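Local coordinates for protein ferric-chelate reductase (NAD(P)H) (Archaeoglobus fulgidus, PDB 1I0R) that reduces chelated ferric iron, such as that held in siderophores, to ferrous iron with electrons from NAD(P)H, and binds FMN as a homodimer, at residues 111-116 and 131-136; 60-65 and 115-120; 66-71 and 138-143. All coordinates share one frame; numbering follows the deposited sequence.

Contact 1 of 3, residues 111-116 and 131-136; sequences AVIEAK and GEAVDA
Val112 O meets the edge of the neighbouring strand at Ala136, whose CA lies 3.2 Å from that oxygen in a CA-H...O contact. Ile113 comes next, in a non-hydrogen-bonded antiparallel pair with Ala136. Its CG1 reaches the CB of Ala136 at 4.1 Å. Phe6 of the second subunit packs on this face, against Ile113, Ala133 and Ala136.

Glu114 makes the bonds at the middle of the contact. Its backbone N bonds to Asp135 O at 2.9 Å and almost straight (175° at the hydrogen), although the donor stands above the carbonyl plane. Its backbone O takes a firm bond from Val134 N at 2.8 Å and a weak one from Asp135 N. Val134 and Asp135 thus both face Glu114, a classic beta bulge. The side chain of Glu114 turns to the opposite face of the sheet. CG lies anti to the backbone N (chi1 179°) and touches Val134 CG2 at 3.6 Å, the two side chains crossing obliquely. The carboxylate end is close to that of Asp135, with OE1 and OD1 4.5 Å apart. Glu114 OE2 is hydrogen-bonded to Thr100 OG1; the nearness of the two carboxylates may raise the pKa of one of them.

Past the bulge, Ala115 pairs with Ala133, and its CB rests 3.5 Å from Glu132 O. Lys116 and Glu132 then form a hydrogen-bonded pair, linked N to O in both directions. The lysine chain runs out extended on the face of Glu114 and Glu132, and Lys116 itself is exposed. Its CG meets Val134 CG1 at 4.2 Å, the two side chains crossing at about a right angle. The ladder, with its register shifted by one residue, belongs to the hairpin of strands 109-122 and 126-138 in the six-stranded antiparallel barrel of this FMN-binding reductase.

Contact 2 of 3, residues 60-65 and 115-120; sequences GAFGVS and AKVVKE
Phe62 has its CG between its own backbone N and carbonyl carbon (chi1 66°), and chi2 of 85° turns the ring so that one face meets Ala115. Val117 has CG2 beside its backbone N, with CG1 anti to the backbone N, and this CG2 methyl touches the ring from the side. The two segments are neighbouring antiparallel strands of the flavin reductase beta-barrel, 61-67 and 109-122.

The ring of Phe62 is met in two ways. Ala115 CB sits over one face in a CH-pi contact, 4.0 Å from the ring centroid and displaced toward the rim at CZ and CE1. Val117 CG2 lies at the ring edge, in plane, 4.0 Å from CD2. Val64 CG2, from the same strand as the ring, is also in plane at the edge. Val44 of strand 40-47 packs on Phe62 too. The side chain of Phe62 is about 6 Å from that of Leu46, a residue of the FMN site.

The backbones are joined beside the ring. Phe62 and Ala115 form a hydrogen-bonded pair, N to O in both directions. Ala61 and Lys116 are the next, non-hydrogen-bonded pair. Gly60 is the first residue after helix 51-59 to leave helical backbone angles, and its phi is positive. Its O accepts the N-H of Val117 at 2.9 Å, with the donor 48° out of the carbonyl plane. The same glycine is covered by the valine side chain, whose CG2 lies 3.6 Å from Gly60 C.

Contact 3 of 3, residues 66-71 and 138-143; sequences VLELET and VLKDAE
Leu69 N donates to Glu143 O, the hydrogen bond that ties the turn that follows strand 61-67 to the loop after strand 126-138. It is 2.8 Å long and fairly straight, 164° at the hydrogen. Glu68 CA adds a CA-H...O contact to the same oxygen at 3.4 Å. Within the turn, the bond from Thr71 N to Glu68 O closes a type I beta turn from Glu68 to Thr71, and Thr71 OG1 donates to the same oxygen.

The charged contact is looser. Glu68 OE1 and Lys140 NZ form a long salt bridge of 3.6 Å. The lysine is bent at chi3 and chi4 (61° and 81°), and its CE comes nearer to the carboxylate than NZ does. The methyl of Ala142 also meets this carboxylate, with CB 3.6 Å from Glu68 OE1. The stronger partner of this glutamate is His108, whose ND1 is hydrogen-bonded to OE2.

Apolar contacts are few. Ala142 CB lies 4.1 Å from Glu68 CB. Leu69 CB meets Glu143 CB at 4.2 Å, near the accepting carbonyl.

The side chain of Glu68 packs on Val110 of strand 109-122. The side chain of Leu69 is about 4 Å from that of Asp149, an NADP(+)-binding residue in helix 147-155. Along the chain the loop joins strand 126-138 to helix 147-155, and it sits beside the turn leaving strand 61-67.

Overall arrangement
Contacts 1 and 2 are neighbouring strand pairs of one sheet. They share Ala115 and Lys116 on strand 109-122, with strand 126-138 on one flank and strand 61-67 on the other; their centres are 7 Å apart. Contact 1 is buried and contact 2 partly so. Both rest on backbone ladders, but a bulge shifts the register of contact 1, while contact 2 adds an aromatic ring near the FMN site. Residues of all three contacts reach the second subunit. Contact 3 lies at the surface, about 17 Å from contact 1 between centres. It continues strand 61-67 into a turn, and has one backbone hydrogen bond across it and, beside that, a long salt bridge.

Contact 1 of 3, residues 111-116 and 131-136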
loop_
_atom_site.group_PDB
_atom_site.type_symbol
_atom_site.label_atom_id
_atom_site.label_comp_id
_atom_site.label_asym_id
_atom_site.label_seq_id
_atom_site.Cartn_x
_atom_site.Cartn_y
_atom_site.Cartn_z
ATOM N N ALA B 111 5.037 12.427 -9.702
ATOM C CA ALA B 111 3.650 12.876 -9.711
ATOM C C ALA B 111 3.275 13.498 -8.365
ATOM O O ALA B 111 3.946 13.264 -7.362
ATOM C CB ALA B 111 2.707 11.692 -9.996
ATOM N N VAL B 112 2.220 14.303 -8.363
ATOM C CA VAL B 112 1.692 14.911 -7.148
ATOM C C VAL B 112 0.188 14.738 -7.133
ATOM O O VAL B 112 -0.465 14.752 -8.186
ATOM C CB VAL B 112 2.047 16.425 -7.006
ATOM C CG1 VAL B 112 3.530 16.569 -6.715
ATOM C CG2 VAL B 112 1.662 17.201 -8.269
ATOM N N ILE B 113 -0.360 14.544 -5.935
ATOM C CA ILE B 113 -1.786 14.359 -5.750
ATOM C C ILE B 113 -2.223 15.256 -4.616
ATOM O O ILE B 113 -1.500 15.400 -3.629
ATOM C CB ILE B 113 -2.076 12.878 -5.362
ATOM C CG1 ILE B 113 -1.575 11.962 -6.479
ATOM C CG2 ILE B 113 -3.541 12.681 -5.044
ATOM C CD1 ILE B 113 -1.535 10.484 -6.069
ATOM N N GLU B 114 -3.394 15.872 -4.767
ATOM C CA GLU B 114 -3.947 16.741 -3.740
ATOM C C GLU B 114 -5.263 16.102 -3.308
ATOM O O GLU B 114 -6.037 15.633 -4.161
ATOM C CB GLU B 114 -4.165 18.142 -4.331
ATOM C CG GLU B 114 -4.747 19.151 -3.390
ATOM C CD GLU B 114 -4.824 20.542 -4.023
ATOM O OE1 GLU B 114 -4.815 20.640 -5.271
ATOM O OE2 GLU B 114 -4.901 21.522 -3.261
ATOM N N ALA B 115 -5.521 16.061 -1.999
ATOM C CA ALA B 115 -6.753 15.432 -1.498
ATOM C C ALA B 115 -7.408 16.146 -0.317
ATOM O O ALA B 115 -6.723 16.797 0.471
ATOM C CB ALA B 115 -6.451 13.946 -1.104
ATOM N N LYS B 116 -8.737 16.062 -0.215
ATOM C CA LYS B 116 -9.438 16.637 0.935
ATOM C C LYS B 116 -9.879 15.433 1.785
ATOM O O LYS B 116 -10.395 14.449 1.240
ATOM C CB LYS B 116 -10.671 17.478 0.536
ATOM C CG LYS B 116 -11.787 16.698 -0.138
ATOM C CD LYS B 116 -13.066 17.525 -0.288
ATOM C CE LYS B 116 -14.255 16.614 -0.675
ATOM N NZ LYS B 116 -15.539 17.371 -0.893
ATOM N N GLY B 131 -8.605 10.433 1.935
ATOM C CA GLY B 131 -8.864 11.666 1.215
ATOM C C GLY B 131 -9.450 11.477 -0.167
ATOM O O GLY B 131 -9.109 10.539 -0.892
ATOM N N GLU B 132 -10.331 12.386 -0.561
ATOM C CA GLU B 132 -10.888 12.316 -1.896
ATOM C C GLU B 132 -9.931 13.139 -2.761
ATOM O O GLU B 132 -9.642 14.283 -2.425
ATOM C CB GLU B 132 -12.293 12.916 -1.913
ATOM C CG GLU B 132 -13.002 12.674 -3.223
ATOM C CD GLU B 132 -14.466 13.116 -3.212
ATOM O OE1 GLU B 132 -15.212 12.770 -2.257
ATOM O OE2 GLU B 132 -14.868 13.800 -4.177
ATOM N N ALA B 133 -9.421 12.565 -3.843
ATOM C CA ALA B 133 -8.484 13.281 -4.716
ATOM C C ALA B 133 -9.183 14.441 -5.421
ATOM O O ALA B 133 -10.250 14.266 -6.012
ATOM C CB ALA B 133 -7.877 12.316 -5.744
ATOM N N VAL B 134 -8.585 15.628 -5.344
ATOM C CA VAL B 134 -9.178 16.798 -6.010
ATOM C C VAL B 134 -8.336 17.292 -7.187
ATOM O O VAL B 134 -8.820 18.070 -8.006
ATOM C CB VAL B 134 -9.453 17.937 -5.012
ATOM C CG1 VAL B 134 -10.560 17.504 -4.050
ATOM C CG2 VAL B 134 -8.191 18.306 -4.239
ATOM N N ASP B 135 -7.075 16.873 -7.249
ATOM C CA ASP B 135 -6.196 17.173 -8.384
ATOM C C ASP B 135 -5.074 16.158 -8.372
ATOM O O ASP B 135 -4.791 15.541 -7.334
ATOM C CB ASP B 135 -5.594 18.588 -8.324
ATOM C CG ASP B 135 -5.062 19.052 -9.692
ATOM O OD1 ASP B 135 -4.363 20.096 -9.741
ATOM O OD2 ASP B 135 -5.341 18.386 -10.725
ATOM N N ALA B 136 -4.444 15.961 -9.521
ATOM C CA ALA B 136 -3.349 15.026 -9.620
ATOM C C ALA B 136 -2.690 15.259 -10.962
ATOM O O ALA B 136 -3.378 15.514 -11.962
ATOM C CB ALA B 136 -3.873 13.591 -9.526
#

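Contact 2 of 3, residues 60-65 and 115-120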
loop_
_atom_site.group_PDB
_atom_site.type_symbol
_atom_site.label_atom_id
_atom_site.label_comp_id
_atom_site.label_asym_id
_atom_site.label_seq_id
_atom_site.Cartn_x
_atom_site.Cartn_y
_atom_site.Cartn_z
ATOM N N GLY B 60 -7.686 19.288 7.359
ATOM C CA GLY B 60 -8.567 18.474 6.547
ATOM C C GLY B 60 -8.070 18.290 5.118
ATOM O O GLY B 60 -8.864 18.006 4.229
ATOM N N ALA B 61 -6.777 18.459 4.870
ATOM C CA ALA B 61 -6.263 18.276 3.516
ATOM C C ALA B 61 -4.824 17.798 3.525
ATOM O O ALA B 61 -4.113 17.990 4.503
ATOM C CB ALA B 61 -6.373 19.590 2.716
ATOM N N PHE B 62 -4.410 17.142 2.450
ATOM C CA PHE B 62 -3.033 16.689 2.347
ATOM C C PHE B 62 -2.572 16.555 0.910
ATOM O O PHE B 62 -3.391 16.447 -0.027
ATOM C CB PHE B 62 -2.809 15.348 3.127
ATOM C CG PHE B 62 -3.545 14.139 2.567
ATOM C CD1 PHE B 62 -2.991 13.374 1.535
ATOM C CD2 PHE B 62 -4.758 13.735 3.123
ATOM C CE1 PHE B 62 -3.656 12.217 1.066
ATOM C CE2 PHE B 62 -5.426 12.588 2.673
ATOM C CZ PHE B 62 -4.873 11.836 1.646
ATOM N N GLY B 63 -1.256 16.580 0.735
ATOM C CA GLY B 63 -0.684 16.411 -0.580
ATOM C C GLY B 63 0.239 15.213 -0.554
ATOM O O GLY B 63 0.755 14.861 0.512
ATOM N N VAL B 64 0.450 14.591 -1.709
ATOM C CA VAL B 64 1.348 13.444 -1.799
ATOM C C VAL B 64 2.285 13.654 -2.986
ATOM O O VAL B 64 1.822 13.906 -4.104
ATOM C CB VAL B 64 0.582 12.095 -2.051
ATOM C CG1 VAL B 64 1.586 10.945 -2.259
ATOM C CG2 VAL B 64 -0.316 11.772 -0.867
ATOM N N SER B 65 3.593 13.576 -2.747
ATOM C CA SER B 65 4.577 13.659 -3.824
ATOM C C SER B 65 5.161 12.242 -3.993
ATOM O O SER B 65 5.675 11.667 -3.024
ATOM C CB SER B 65 5.720 14.597 -3.446
ATOM O OG SER B 65 5.226 15.901 -3.217
ATOM N N ALA B 115 -5.521 16.061 -1.999
ATOM C CA ALA B 115 -6.753 15.432 -1.498
ATOM C C ALA B 115 -7.408 16.146 -0.317
ATOM O O ALA B 115 -6.723 16.797 0.471
ATOM C CB ALA B 115 -6.451 13.946 -1.104
ATOM N N LYS B 116 -8.737 16.062 -0.215
ATOM C CA LYS B 116 -9.438 16.637 0.935
ATOM C C LYS B 116 -9.879 15.433 1.785
ATOM O O LYS B 116 -10.395 14.449 1.240
ATOM C CB LYS B 116 -10.671 17.478 0.536
ATOM C CG LYS B 116 -11.787 16.698 -0.138
ATOM C CD LYS B 116 -13.066 17.525 -0.288
ATOM C CE LYS B 116 -14.255 16.614 -0.675
ATOM N NZ LYS B 116 -15.539 17.371 -0.893
ATOM N N VAL B 117 -9.637 15.505 3.088
ATOM C CA VAL B 117 -10.005 14.422 4.006
ATOM C C VAL B 117 -11.507 14.252 4.129
ATOM O O VAL B 117 -12.233 15.208 4.455
ATOM C CB VAL B 117 -9.423 14.646 5.432
ATOM C CG1 VAL B 117 -9.911 13.503 6.390
ATOM C CG2 VAL B 117 -7.892 14.699 5.368
ATOM N N VAL B 118 -11.981 13.028 3.904
ATOM C CA VAL B 118 -13.405 12.744 4.004
ATOM C C VAL B 118 -13.694 11.755 5.124
ATOM O O VAL B 118 -14.846 11.548 5.471
ATOM C CB VAL B 118 -13.982 12.186 2.679
ATOM C CG1 VAL B 118 -13.952 13.276 1.595
ATOM C CG2 VAL B 118 -13.188 10.957 2.242
ATOM N N LYS B 119 -12.657 11.140 5.684
ATOM C CA LYS B 119 -12.846 10.201 6.785
ATOM C C LYS B 119 -11.538 9.941 7.486
ATOM O O LYS B 119 -10.466 10.010 6.876
ATOM C CB LYS B 119 -13.407 8.863 6.282
ATOM C CG LYS B 119 -13.861 7.913 7.408
ATOM C CD LYS B 119 -14.337 6.581 6.840
ATOM C CE LYS B 119 -14.779 5.593 7.930
ATOM N NZ LYS B 119 -16.059 5.969 8.596
ATOM N N GLU B 120 -11.629 9.676 8.779
ATOM C CA GLU B 120 -10.460 9.350 9.571
ATOM C C GLU B 120 -10.716 8.012 10.242
ATOM O O GLU B 120 -11.778 7.787 10.808
ATOM C CB GLU B 120 -10.194 10.417 10.632
ATOM C CG GLU B 120 -9.677 11.731 10.084
ATOM C CD GLU B 120 -9.429 12.751 11.193
ATOM O OE1 GLU B 120 -9.501 12.363 12.385
ATOM O OE2 GLU B 120 -9.153 13.936 10.880
#

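Contact 3 of 3, residues 66-71 and 138-143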
loop_
_atom_site.group_PDB
_atom_site.type_symbol
_atom_site.label_atom_id
_atom_site.label_comp_id
_atom_site.label_asym_id
_atom_site.label_seq_id
_atom_site.Cartn_x
_atom_site.Cartn_y
_atom_site.Cartn_z
ATOM N N VAL B 66 5.077 11.666 -5.192
ATOM C CA VAL B 66 5.637 10.322 -5.407
ATOM C C VAL B 66 7.093 10.508 -5.820
ATOM O O VAL B 66 7.379 11.025 -6.905
ATOM C CB VAL B 66 4.850 9.564 -6.504
ATOM C CG1 VAL B 66 5.388 8.123 -6.645
ATOM C CG2 VAL B 66 3.371 9.530 -6.139
ATOM N N LEU B 67 8.016 10.094 -4.957
ATOM C CA LEU B 67 9.439 10.300 -5.238
ATOM C C LEU B 67 10.039 9.477 -6.362
ATOM O O LEU B 67 9.695 8.315 -6.547
ATOM C CB LEU B 67 10.259 10.084 -3.963
ATOM C CG LEU B 67 9.886 11.016 -2.808
ATOM C CD1 LEU B 67 10.552 10.560 -1.499
ATOM C CD2 LEU B 67 10.291 12.442 -3.187
ATOM N N GLU B 68 10.932 10.105 -7.131
ATOM C CA GLU B 68 11.590 9.421 -8.237
ATOM C C GLU B 68 12.736 8.547 -7.725
ATOM O O GLU B 68 13.296 8.783 -6.645
ATOM C CB GLU B 68 12.114 10.434 -9.272
ATOM C CG GLU B 68 13.282 11.294 -8.777
ATOM C CD GLU B 68 13.799 12.255 -9.850
ATOM O OE1 GLU B 68 13.884 11.848 -11.024
ATOM O OE2 GLU B 68 14.133 13.418 -9.525
ATOM N N LEU B 69 13.064 7.522 -8.508
ATOM C CA LEU B 69 14.116 6.572 -8.160
ATOM C C LEU B 69 15.443 7.211 -7.759
ATOM O O LEU B 69 16.115 6.746 -6.838
ATOM C CB LEU B 69 14.342 5.628 -9.348
ATOM C CG LEU B 69 15.583 4.734 -9.311
ATOM C CD1 LEU B 69 15.467 3.732 -8.165
ATOM C CD2 LEU B 69 15.727 4.018 -10.654
ATOM N N GLU B 70 15.811 8.281 -8.447
ATOM C CA GLU B 70 17.079 8.943 -8.168
ATOM C C GLU B 70 17.047 10.084 -7.156
ATOM O O GLU B 70 17.948 10.924 -7.139
ATOM C CB GLU B 70 17.695 9.433 -9.477
ATOM C CG GLU B 70 18.296 8.318 -10.313
ATOM C CD GLU B 70 18.952 8.836 -11.574
ATOM O OE1 GLU B 70 18.219 9.277 -12.485
ATOM O OE2 GLU B 70 20.204 8.813 -11.647
ATOM N N THR B 71 16.027 10.112 -6.306
ATOM C CA THR B 71 15.920 11.154 -5.291
ATOM C C THR B 71 17.126 11.095 -4.353
ATOM O O THR B 71 17.440 10.047 -3.804
ATOM C CB THR B 71 14.630 10.988 -4.449
ATOM O OG1 THR B 71 13.480 11.103 -5.300
ATOM C CG2 THR B 71 14.553 12.072 -3.382
ATOM N N VAL B 138 1.005 14.156 -13.506
ATOM C CA VAL B 138 2.253 13.442 -13.716
ATOM C C VAL B 138 3.225 14.552 -14.095
ATOM O O VAL B 138 2.926 15.357 -14.976
ATOM C CB VAL B 138 2.148 12.423 -14.862
ATOM C CG1 VAL B 138 3.510 11.792 -15.105
ATOM C CG2 VAL B 138 1.123 11.342 -14.501
ATOM N N LEU B 139 4.372 14.602 -13.423
ATOM C CA LEU B 139 5.359 15.661 -13.651
ATOM C C LEU B 139 6.611 15.237 -14.409
ATOM O O LEU B 139 7.248 16.056 -15.087
ATOM C CB LEU B 139 5.800 16.239 -12.308
ATOM C CG LEU B 139 4.697 16.724 -11.372
ATOM C CD1 LEU B 139 5.303 17.045 -10.009
ATOM C CD2 LEU B 139 3.996 17.938 -11.975
ATOM N N LYS B 140 6.977 13.971 -14.278
ATOM C CA LYS B 140 8.182 13.467 -14.919
ATOM C C LYS B 140 7.994 12.070 -15.465
ATOM O O LYS B 140 7.119 11.315 -15.035
ATOM C CB LYS B 140 9.343 13.424 -13.921
ATOM C CG LYS B 140 9.607 14.710 -13.156
ATOM C CD LYS B 140 10.485 14.429 -11.924
ATOM C CE LYS B 140 11.857 13.853 -12.280
ATOM N NZ LYS B 140 12.843 14.893 -12.707
ATOM N N ASP B 141 8.876 11.739 -16.398
ATOM C CA ASP B 141 8.910 10.458 -17.074
ATOM C C ASP B 141 9.677 9.420 -16.238
ATOM O O ASP B 141 9.670 8.232 -16.544
ATOM C CB ASP B 141 9.592 10.685 -18.430
ATOM C CG ASP B 141 9.708 9.432 -19.254
ATOM O OD1 ASP B 141 10.365 8.469 -18.797
ATOM O OD2 ASP B 141 9.149 9.416 -20.375
ATOM N N ALA B 142 10.316 9.874 -15.165
ATOM C CA ALA B 142 11.138 9.018 -14.306
ATOM C C ALA B 142 10.495 7.823 -13.596
ATOM O O ALA B 142 9.288 7.799 -13.353
ATOM C CB ALA B 142 11.837 9.882 -13.275
ATOM N N GLU B 143 11.339 6.850 -13.252
ATOM C CA GLU B 143 10.919 5.650 -12.536
ATOM C C GLU B 143 10.710 6.053 -11.082
ATOM O O GLU B 143 11.347 6.990 -10.595
ATOM C CB GLU B 143 11.991 4.553 -12.621
ATOM C CG GLU B 143 12.235 3.999 -14.032
ATOM C CD GLU B 143 10.947 3.585 -14.743
ATOM O OE1 GLU B 143 10.180 2.770 -14.180
ATOM O OE2 GLU B 143 10.699 4.072 -15.874
#